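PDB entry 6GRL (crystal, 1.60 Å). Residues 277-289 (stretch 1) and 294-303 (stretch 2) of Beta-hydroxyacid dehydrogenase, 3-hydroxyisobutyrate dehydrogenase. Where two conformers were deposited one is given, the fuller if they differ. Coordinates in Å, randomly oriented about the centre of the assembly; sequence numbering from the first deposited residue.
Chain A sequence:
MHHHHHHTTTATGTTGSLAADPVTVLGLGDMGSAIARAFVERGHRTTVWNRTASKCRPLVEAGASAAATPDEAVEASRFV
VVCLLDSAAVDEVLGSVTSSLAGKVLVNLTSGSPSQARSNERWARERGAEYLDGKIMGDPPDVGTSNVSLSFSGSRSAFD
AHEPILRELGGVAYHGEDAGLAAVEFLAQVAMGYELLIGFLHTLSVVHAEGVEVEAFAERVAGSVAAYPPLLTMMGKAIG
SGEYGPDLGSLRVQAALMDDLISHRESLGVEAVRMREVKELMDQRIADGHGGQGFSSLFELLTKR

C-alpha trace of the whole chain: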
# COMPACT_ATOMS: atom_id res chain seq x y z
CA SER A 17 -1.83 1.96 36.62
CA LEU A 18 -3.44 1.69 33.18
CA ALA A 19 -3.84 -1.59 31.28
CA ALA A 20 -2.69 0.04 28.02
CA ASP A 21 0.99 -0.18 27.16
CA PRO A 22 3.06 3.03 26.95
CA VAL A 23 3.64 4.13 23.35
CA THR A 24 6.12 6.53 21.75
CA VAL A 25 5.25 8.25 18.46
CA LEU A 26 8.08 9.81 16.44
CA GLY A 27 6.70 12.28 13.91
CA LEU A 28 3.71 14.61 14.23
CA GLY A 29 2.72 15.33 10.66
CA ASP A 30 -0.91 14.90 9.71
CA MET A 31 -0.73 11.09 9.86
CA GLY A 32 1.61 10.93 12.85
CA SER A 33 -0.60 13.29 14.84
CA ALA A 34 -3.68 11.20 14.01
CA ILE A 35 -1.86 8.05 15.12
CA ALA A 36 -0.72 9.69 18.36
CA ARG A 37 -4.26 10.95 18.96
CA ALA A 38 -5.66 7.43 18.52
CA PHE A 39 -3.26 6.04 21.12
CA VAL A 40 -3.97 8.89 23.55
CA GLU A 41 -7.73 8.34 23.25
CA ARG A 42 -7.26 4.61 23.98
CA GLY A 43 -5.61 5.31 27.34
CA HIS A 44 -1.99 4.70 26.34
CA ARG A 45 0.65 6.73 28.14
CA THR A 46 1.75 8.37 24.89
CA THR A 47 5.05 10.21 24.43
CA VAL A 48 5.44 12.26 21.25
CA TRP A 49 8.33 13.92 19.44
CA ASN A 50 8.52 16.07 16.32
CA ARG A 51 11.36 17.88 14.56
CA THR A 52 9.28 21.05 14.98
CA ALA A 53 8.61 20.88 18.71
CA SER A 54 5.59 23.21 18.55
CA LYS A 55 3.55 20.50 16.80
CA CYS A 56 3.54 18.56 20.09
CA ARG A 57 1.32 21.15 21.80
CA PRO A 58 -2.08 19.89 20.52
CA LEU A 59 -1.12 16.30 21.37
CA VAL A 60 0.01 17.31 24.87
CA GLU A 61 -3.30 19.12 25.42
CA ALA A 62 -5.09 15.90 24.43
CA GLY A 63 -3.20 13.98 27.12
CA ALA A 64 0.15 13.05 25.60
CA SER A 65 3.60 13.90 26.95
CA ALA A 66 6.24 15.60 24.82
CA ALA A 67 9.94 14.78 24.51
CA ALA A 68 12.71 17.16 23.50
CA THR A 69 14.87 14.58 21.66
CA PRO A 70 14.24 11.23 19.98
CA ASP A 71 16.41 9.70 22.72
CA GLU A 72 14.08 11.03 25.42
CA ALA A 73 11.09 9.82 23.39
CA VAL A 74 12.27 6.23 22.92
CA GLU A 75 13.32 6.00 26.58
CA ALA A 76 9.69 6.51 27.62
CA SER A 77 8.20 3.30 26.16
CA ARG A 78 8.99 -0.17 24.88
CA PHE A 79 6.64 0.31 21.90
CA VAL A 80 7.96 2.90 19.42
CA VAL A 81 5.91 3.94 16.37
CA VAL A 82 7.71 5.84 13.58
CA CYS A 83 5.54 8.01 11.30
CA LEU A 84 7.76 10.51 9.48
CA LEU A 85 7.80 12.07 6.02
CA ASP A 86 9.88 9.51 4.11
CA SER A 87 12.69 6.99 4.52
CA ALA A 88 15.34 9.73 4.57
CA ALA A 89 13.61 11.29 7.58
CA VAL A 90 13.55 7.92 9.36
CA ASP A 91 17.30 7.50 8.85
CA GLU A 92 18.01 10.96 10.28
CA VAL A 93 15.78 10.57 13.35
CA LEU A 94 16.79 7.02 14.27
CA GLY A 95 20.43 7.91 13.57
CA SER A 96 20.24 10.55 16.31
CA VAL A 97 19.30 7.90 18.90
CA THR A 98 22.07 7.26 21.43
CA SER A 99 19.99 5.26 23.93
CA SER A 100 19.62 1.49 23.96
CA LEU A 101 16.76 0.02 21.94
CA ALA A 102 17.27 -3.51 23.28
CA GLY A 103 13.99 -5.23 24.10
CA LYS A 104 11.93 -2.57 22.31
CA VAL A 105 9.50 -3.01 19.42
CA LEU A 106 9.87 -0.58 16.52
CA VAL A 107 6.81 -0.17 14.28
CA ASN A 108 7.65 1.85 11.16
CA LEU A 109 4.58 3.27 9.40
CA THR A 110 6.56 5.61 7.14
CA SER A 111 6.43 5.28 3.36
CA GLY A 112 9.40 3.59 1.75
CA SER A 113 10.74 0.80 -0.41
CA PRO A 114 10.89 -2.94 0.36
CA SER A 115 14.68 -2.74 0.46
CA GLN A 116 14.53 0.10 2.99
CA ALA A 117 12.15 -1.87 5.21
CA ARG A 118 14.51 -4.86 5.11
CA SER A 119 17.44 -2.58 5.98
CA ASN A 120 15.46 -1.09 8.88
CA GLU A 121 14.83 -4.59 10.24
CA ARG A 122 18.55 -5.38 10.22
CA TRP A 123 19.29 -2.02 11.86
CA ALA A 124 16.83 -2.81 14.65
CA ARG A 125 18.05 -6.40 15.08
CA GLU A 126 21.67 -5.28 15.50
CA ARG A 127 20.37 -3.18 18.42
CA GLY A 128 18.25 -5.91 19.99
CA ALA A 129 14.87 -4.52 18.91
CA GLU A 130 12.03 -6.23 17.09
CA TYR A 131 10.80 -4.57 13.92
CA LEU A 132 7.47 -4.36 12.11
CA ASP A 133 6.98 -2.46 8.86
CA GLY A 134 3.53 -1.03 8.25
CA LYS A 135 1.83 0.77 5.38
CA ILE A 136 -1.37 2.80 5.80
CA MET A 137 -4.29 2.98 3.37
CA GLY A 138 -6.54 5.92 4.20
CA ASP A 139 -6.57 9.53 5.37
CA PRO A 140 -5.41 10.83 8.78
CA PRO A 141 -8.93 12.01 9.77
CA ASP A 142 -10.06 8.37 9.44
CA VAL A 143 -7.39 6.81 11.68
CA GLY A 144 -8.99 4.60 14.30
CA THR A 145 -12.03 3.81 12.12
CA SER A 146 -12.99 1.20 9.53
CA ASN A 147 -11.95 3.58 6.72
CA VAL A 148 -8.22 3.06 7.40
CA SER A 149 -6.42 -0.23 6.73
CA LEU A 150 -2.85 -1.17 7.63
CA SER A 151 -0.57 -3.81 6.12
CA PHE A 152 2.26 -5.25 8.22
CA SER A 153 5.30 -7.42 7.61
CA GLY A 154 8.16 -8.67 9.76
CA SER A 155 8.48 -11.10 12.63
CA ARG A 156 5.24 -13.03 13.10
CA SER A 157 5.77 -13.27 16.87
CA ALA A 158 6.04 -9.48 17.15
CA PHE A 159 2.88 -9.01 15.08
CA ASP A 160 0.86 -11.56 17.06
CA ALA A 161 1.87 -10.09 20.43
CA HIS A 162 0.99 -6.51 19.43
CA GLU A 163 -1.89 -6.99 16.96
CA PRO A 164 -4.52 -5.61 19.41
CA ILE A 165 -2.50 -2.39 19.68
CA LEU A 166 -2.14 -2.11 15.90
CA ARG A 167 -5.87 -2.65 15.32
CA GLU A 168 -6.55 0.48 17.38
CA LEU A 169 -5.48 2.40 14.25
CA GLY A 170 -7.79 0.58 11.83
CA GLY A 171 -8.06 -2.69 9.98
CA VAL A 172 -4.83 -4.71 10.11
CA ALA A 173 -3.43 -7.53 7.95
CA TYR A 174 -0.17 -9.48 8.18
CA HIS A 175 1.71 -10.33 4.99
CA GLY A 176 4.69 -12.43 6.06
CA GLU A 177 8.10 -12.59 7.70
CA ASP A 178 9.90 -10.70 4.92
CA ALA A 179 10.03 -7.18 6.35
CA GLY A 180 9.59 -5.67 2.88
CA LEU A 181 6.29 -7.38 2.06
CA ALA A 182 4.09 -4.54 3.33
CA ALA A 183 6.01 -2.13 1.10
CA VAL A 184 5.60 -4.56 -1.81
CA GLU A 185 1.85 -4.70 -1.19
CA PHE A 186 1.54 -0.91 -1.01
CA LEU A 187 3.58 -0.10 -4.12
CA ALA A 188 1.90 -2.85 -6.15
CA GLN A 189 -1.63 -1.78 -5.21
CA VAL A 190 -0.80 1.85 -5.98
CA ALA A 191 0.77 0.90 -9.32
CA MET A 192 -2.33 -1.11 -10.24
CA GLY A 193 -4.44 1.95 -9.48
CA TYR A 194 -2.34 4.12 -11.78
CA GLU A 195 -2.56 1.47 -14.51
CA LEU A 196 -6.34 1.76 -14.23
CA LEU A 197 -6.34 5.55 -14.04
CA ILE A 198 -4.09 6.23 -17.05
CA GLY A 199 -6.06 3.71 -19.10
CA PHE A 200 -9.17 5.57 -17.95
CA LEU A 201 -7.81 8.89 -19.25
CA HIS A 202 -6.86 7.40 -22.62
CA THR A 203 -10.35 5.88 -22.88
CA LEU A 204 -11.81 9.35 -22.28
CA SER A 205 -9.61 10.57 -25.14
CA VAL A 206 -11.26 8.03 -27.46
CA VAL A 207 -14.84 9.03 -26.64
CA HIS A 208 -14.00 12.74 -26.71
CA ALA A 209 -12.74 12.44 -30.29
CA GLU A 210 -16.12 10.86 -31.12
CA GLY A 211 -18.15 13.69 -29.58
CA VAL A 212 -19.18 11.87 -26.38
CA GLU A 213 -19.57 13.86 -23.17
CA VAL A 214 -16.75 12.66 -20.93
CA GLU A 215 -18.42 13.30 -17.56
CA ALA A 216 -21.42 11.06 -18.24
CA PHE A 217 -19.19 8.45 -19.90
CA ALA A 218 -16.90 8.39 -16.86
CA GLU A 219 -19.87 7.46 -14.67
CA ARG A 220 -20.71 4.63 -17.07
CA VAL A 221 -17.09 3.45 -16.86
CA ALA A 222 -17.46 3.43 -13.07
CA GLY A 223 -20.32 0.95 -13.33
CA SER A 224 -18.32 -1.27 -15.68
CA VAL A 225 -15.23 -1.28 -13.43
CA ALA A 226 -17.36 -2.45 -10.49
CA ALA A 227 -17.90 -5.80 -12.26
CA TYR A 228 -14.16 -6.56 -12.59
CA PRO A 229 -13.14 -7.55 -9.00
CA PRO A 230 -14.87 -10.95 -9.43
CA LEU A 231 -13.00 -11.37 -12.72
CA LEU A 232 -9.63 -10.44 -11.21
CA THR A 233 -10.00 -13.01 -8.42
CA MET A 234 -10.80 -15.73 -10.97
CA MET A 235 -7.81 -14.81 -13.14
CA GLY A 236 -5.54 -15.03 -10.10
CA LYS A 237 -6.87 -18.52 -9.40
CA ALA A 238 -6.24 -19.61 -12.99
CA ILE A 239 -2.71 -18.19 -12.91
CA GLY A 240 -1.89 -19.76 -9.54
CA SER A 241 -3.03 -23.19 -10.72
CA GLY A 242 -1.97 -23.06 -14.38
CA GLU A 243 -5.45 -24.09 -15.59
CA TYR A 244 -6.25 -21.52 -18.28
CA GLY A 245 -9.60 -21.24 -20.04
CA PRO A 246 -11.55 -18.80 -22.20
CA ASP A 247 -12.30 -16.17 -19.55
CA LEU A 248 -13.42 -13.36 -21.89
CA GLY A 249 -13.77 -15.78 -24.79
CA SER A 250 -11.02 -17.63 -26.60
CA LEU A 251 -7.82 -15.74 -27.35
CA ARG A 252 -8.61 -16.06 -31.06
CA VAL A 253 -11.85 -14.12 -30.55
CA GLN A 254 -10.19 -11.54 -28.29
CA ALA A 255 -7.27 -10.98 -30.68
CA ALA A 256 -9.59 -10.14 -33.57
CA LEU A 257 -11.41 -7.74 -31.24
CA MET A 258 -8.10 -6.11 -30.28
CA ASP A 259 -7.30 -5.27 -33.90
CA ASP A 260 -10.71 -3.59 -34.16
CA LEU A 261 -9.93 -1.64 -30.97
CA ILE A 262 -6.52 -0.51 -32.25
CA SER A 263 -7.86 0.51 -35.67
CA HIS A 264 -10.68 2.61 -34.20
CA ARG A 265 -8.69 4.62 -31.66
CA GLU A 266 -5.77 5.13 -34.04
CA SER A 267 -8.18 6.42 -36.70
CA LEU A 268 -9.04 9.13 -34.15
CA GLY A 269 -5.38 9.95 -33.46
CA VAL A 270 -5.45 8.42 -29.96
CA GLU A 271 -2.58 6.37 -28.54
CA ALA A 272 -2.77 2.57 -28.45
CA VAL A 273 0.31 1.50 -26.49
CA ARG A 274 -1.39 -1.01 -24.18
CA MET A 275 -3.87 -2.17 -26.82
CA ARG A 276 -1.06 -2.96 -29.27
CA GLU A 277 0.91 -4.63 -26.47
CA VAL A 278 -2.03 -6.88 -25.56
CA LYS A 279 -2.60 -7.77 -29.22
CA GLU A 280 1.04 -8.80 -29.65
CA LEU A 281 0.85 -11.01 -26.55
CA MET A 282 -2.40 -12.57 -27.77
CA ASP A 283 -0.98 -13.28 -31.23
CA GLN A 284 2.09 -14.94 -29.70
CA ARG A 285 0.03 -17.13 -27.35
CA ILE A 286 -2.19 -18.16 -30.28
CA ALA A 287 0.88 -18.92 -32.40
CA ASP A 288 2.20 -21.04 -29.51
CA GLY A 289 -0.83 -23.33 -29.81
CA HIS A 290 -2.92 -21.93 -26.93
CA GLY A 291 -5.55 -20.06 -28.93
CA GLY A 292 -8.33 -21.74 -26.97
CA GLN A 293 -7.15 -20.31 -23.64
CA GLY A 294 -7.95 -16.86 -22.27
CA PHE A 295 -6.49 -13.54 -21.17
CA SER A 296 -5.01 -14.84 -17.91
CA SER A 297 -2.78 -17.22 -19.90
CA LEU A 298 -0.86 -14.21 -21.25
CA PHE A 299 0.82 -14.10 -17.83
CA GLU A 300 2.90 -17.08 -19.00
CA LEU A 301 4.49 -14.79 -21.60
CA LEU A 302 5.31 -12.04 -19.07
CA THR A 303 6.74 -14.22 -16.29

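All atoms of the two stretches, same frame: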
# COMPACT_ATOMS: atom_id res chain seq x y z
N GLU A 277 0.14 -3.67 -27.27
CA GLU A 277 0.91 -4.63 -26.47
C GLU A 277 0.10 -5.88 -26.18
O GLU A 277 0.62 -7.00 -26.29
CB GLU A 277 1.36 -3.97 -25.17
CG GLU A 277 1.99 -4.92 -24.17
CD GLU A 277 2.11 -4.32 -22.78
OE1 GLU A 277 2.78 -3.27 -22.65
OE2 GLU A 277 1.54 -4.89 -21.83
N VAL A 278 -1.18 -5.72 -25.83
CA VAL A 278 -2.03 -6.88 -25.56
C VAL A 278 -2.23 -7.71 -26.82
O VAL A 278 -2.21 -8.95 -26.78
CB VAL A 278 -3.38 -6.42 -24.97
CG1 VAL A 278 -4.36 -7.57 -24.90
CG2 VAL A 278 -3.17 -5.82 -23.59
N LYS A 279 -2.41 -7.04 -27.96
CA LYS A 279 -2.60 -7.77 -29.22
C LYS A 279 -1.38 -8.60 -29.57
O LYS A 279 -1.50 -9.75 -30.02
CB LYS A 279 -2.92 -6.79 -30.34
CG LYS A 279 -3.00 -7.41 -31.73
CD LYS A 279 -4.15 -8.39 -31.84
CE LYS A 279 -4.55 -8.62 -33.29
NZ LYS A 279 -3.44 -9.18 -34.11
N GLU A 280 -0.18 -8.05 -29.36
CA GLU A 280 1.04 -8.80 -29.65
C GLU A 280 1.17 -10.02 -28.74
O GLU A 280 1.58 -11.10 -29.19
CB GLU A 280 2.26 -7.90 -29.51
CG GLU A 280 2.78 -7.35 -30.83
CD GLU A 280 3.29 -8.44 -31.75
OE1 GLU A 280 4.35 -9.03 -31.45
OE2 GLU A 280 2.63 -8.70 -32.78
N LEU A 281 0.81 -9.87 -27.46
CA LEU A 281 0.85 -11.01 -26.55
C LEU A 281 -0.18 -12.06 -26.94
O LEU A 281 0.10 -13.27 -26.89
CB LEU A 281 0.61 -10.54 -25.11
CG LEU A 281 1.73 -9.71 -24.48
CD1 LEU A 281 1.25 -9.08 -23.18
CD2 LEU A 281 2.96 -10.57 -24.23
N MET A 282 -1.38 -11.63 -27.34
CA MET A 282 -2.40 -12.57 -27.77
C MET A 282 -1.97 -13.33 -29.02
O MET A 282 -2.14 -14.55 -29.10
CB MET A 282 -3.72 -11.84 -28.03
CG MET A 282 -4.44 -11.39 -26.78
SD MET A 282 -5.95 -10.51 -27.20
CE MET A 282 -6.64 -10.22 -25.57
N ASP A 283 -1.40 -12.62 -30.00
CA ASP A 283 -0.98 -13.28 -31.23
C ASP A 283 0.12 -14.30 -30.96
O ASP A 283 0.16 -15.36 -31.59
CB ASP A 283 -0.50 -12.24 -32.24
CG ASP A 283 -1.64 -11.41 -32.80
OD1 ASP A 283 -2.81 -11.81 -32.64
OD2 ASP A 283 -1.36 -10.36 -33.42
N GLN A 284 1.02 -14.00 -30.02
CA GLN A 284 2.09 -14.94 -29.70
C GLN A 284 1.53 -16.18 -29.00
O GLN A 284 1.93 -17.31 -29.33
CB GLN A 284 3.14 -14.26 -28.82
CG GLN A 284 4.33 -15.14 -28.50
CD GLN A 284 5.09 -15.58 -29.74
OE1 GLN A 284 5.33 -14.79 -30.65
NE2 GLN A 284 5.46 -16.86 -29.79
N ARG A 285 0.61 -15.99 -28.05
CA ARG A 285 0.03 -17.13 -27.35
C ARG A 285 -0.79 -18.00 -28.30
O ARG A 285 -0.81 -19.23 -28.16
CB ARG A 285 -0.83 -16.65 -26.18
CG ARG A 285 -1.30 -17.75 -25.25
CD ARG A 285 -0.17 -18.26 -24.36
NE ARG A 285 -0.66 -19.24 -23.40
CZ ARG A 285 0.13 -20.00 -22.64
NH1 ARG A 285 1.45 -19.89 -22.74
NH2 ARG A 285 -0.40 -20.86 -21.79
N ILE A 286 -1.47 -17.38 -29.27
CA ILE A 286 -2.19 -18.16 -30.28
C ILE A 286 -1.21 -18.91 -31.17
O ILE A 286 -1.42 -20.09 -31.49
CB ILE A 286 -3.10 -17.23 -31.10
CG1 ILE A 286 -4.26 -16.73 -30.24
CG2 ILE A 286 -3.63 -17.96 -32.34
CD1 ILE A 286 -4.96 -15.52 -30.82
N ALA A 287 -0.12 -18.26 -31.57
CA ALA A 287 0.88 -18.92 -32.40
C ALA A 287 1.57 -20.06 -31.65
O ALA A 287 2.05 -21.01 -32.28
CB ALA A 287 1.92 -17.91 -32.89
N ASP A 288 1.61 -19.99 -30.32
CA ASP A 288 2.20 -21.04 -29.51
C ASP A 288 1.28 -22.24 -29.32
O ASP A 288 1.66 -23.19 -28.63
CB ASP A 288 2.62 -20.49 -28.15
CG ASP A 288 3.76 -19.50 -28.24
OD1 ASP A 288 4.51 -19.55 -29.24
OD2 ASP A 288 3.91 -18.67 -27.31
N GLY A 289 0.08 -22.21 -29.90
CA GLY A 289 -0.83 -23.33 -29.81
C GLY A 289 -1.82 -23.26 -28.66
O GLY A 289 -2.42 -24.29 -28.32
N GLY A 294 -7.41 -18.20 -22.46
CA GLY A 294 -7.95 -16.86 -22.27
C GLY A 294 -6.92 -15.80 -21.94
O GLY A 294 -5.72 -16.01 -22.15
N PHE A 295 -7.39 -14.67 -21.42
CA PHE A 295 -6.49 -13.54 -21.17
C PHE A 295 -5.49 -13.85 -20.07
O PHE A 295 -4.32 -13.43 -20.16
CB PHE A 295 -7.31 -12.30 -20.80
CG PHE A 295 -6.48 -11.06 -20.65
CD1 PHE A 295 -6.21 -10.25 -21.74
CD2 PHE A 295 -5.95 -10.71 -19.41
CE1 PHE A 295 -5.44 -9.11 -21.60
CE2 PHE A 295 -5.18 -9.57 -19.27
CZ PHE A 295 -4.93 -8.77 -20.37
N SER A 296 -5.91 -14.57 -19.03
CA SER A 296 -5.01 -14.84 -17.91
C SER A 296 -3.79 -15.64 -18.34
O SER A 296 -2.74 -15.56 -17.70
CB SER A 296 -5.76 -15.57 -16.80
OG SER A 296 -6.24 -16.83 -17.24
N SER A 297 -3.91 -16.41 -19.43
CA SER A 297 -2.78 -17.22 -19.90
C SER A 297 -1.65 -16.36 -20.46
O SER A 297 -0.53 -16.86 -20.59
CB SER A 297 -3.25 -18.21 -20.96
OG SER A 297 -3.58 -17.56 -22.17
N LEU A 298 -1.92 -15.09 -20.79
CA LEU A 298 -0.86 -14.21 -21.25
C LEU A 298 0.19 -13.96 -20.17
O LEU A 298 1.30 -13.53 -20.48
CB LEU A 298 -1.45 -12.88 -21.72
CG LEU A 298 -2.49 -12.99 -22.84
CD1 LEU A 298 -3.04 -11.62 -23.20
CD2 LEU A 298 -1.90 -13.68 -24.07
N PHE A 299 -0.15 -14.23 -18.90
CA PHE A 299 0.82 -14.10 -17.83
C PHE A 299 2.01 -15.03 -18.03
O PHE A 299 3.12 -14.74 -17.58
CB PHE A 299 0.15 -14.38 -16.48
CG PHE A 299 1.00 -14.03 -15.30
CD1 PHE A 299 1.26 -12.71 -14.99
CD2 PHE A 299 1.52 -15.02 -14.49
CE1 PHE A 299 2.04 -12.38 -13.89
CE2 PHE A 299 2.30 -14.70 -13.39
CZ PHE A 299 2.56 -13.38 -13.09
N GLU A 300 1.80 -16.16 -18.73
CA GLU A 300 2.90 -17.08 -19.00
C GLU A 300 3.95 -16.45 -19.91
O GLU A 300 5.12 -16.84 -19.87
CB GLU A 300 2.37 -18.37 -19.61
CG GLU A 300 1.43 -19.15 -18.71
CD GLU A 300 2.14 -19.72 -17.49
OE1 GLU A 300 3.31 -20.14 -17.62
OE2 GLU A 300 1.52 -19.74 -16.40
N LEU A 301 3.55 -15.48 -20.73
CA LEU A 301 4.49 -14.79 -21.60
C LEU A 301 5.24 -13.68 -20.89
O LEU A 301 6.35 -13.32 -21.32
CB LEU A 301 3.76 -14.21 -22.82
CG LEU A 301 3.21 -15.22 -23.83
CD1 LEU A 301 2.39 -14.51 -24.89
CD2 LEU A 301 4.35 -16.01 -24.47
N LEU A 302 4.67 -13.12 -19.82
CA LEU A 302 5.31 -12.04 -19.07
C LEU A 302 6.26 -12.57 -18.01
O LEU A 302 7.36 -12.02 -17.84
CB LEU A 302 4.24 -11.16 -18.43
CG LEU A 302 3.26 -10.50 -19.40
CD1 LEU A 302 2.13 -9.82 -18.63
CD2 LEU A 302 3.98 -9.51 -20.30
N THR A 303 5.87 -13.60 -17.28
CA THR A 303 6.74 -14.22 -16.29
C THR A 303 6.75 -15.74 -16.46
O THR A 303 5.74 -16.41 -16.24
CB THR A 303 6.31 -13.88 -14.85
OG1 THR A 303 5.11 -14.59 -14.52
CG2 THR A 303 6.08 -12.39 -14.69

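No hydrogen bond or salt bridge joins the two stretches. Apolar packing holds them, and three residues cover the most surface: Arg285, Leu301 and Leu281.

Leu281 lies on the face of the helix that looks toward stretch 2. The backbones come closest here, with Leu281 CA 6.4 Å from Leu298 CA. Its side chain meets three leucines. Leu281 CB lies 4.2 Å from Leu298 CD2, Leu281 CD2 lies 4.0 Å from Leu301 CB, and Leu281 CD1 lies 4.0 Å from Leu302 CD2. Branched, uncharged side chains suit this place because they fill space without needing polar partners.

Leu301 points back toward the helix. Leu301 CD1 sits 3.3 Å from Leu281 O and 4.0 Å from Gln284 CB. That carbonyl already accepts the helical bond from Arg285 N.

Arg285, one turn after Leu281, makes contacts from its CB to its guanidinium. Arg285 CB packs 3.8 Å from Leu298 CD2. The side chain then reaches toward stretch 2, bringing Arg285 NH1 3.6 Å from Glu300 CB. Ser297 O lies over one face of the guanidinium. NE and NH2 are hydrogen-bonded elsewhere in the structure.

Leu298 is buried and also reaches Met282, with Leu298 CD1 3.9 Å from Met282 CG. Beyond it, the Phe295 ring receives Met282 CE and Val278 CG1 at its edge. Phe295 CE1 is 3.8 Å from Val278 CG1.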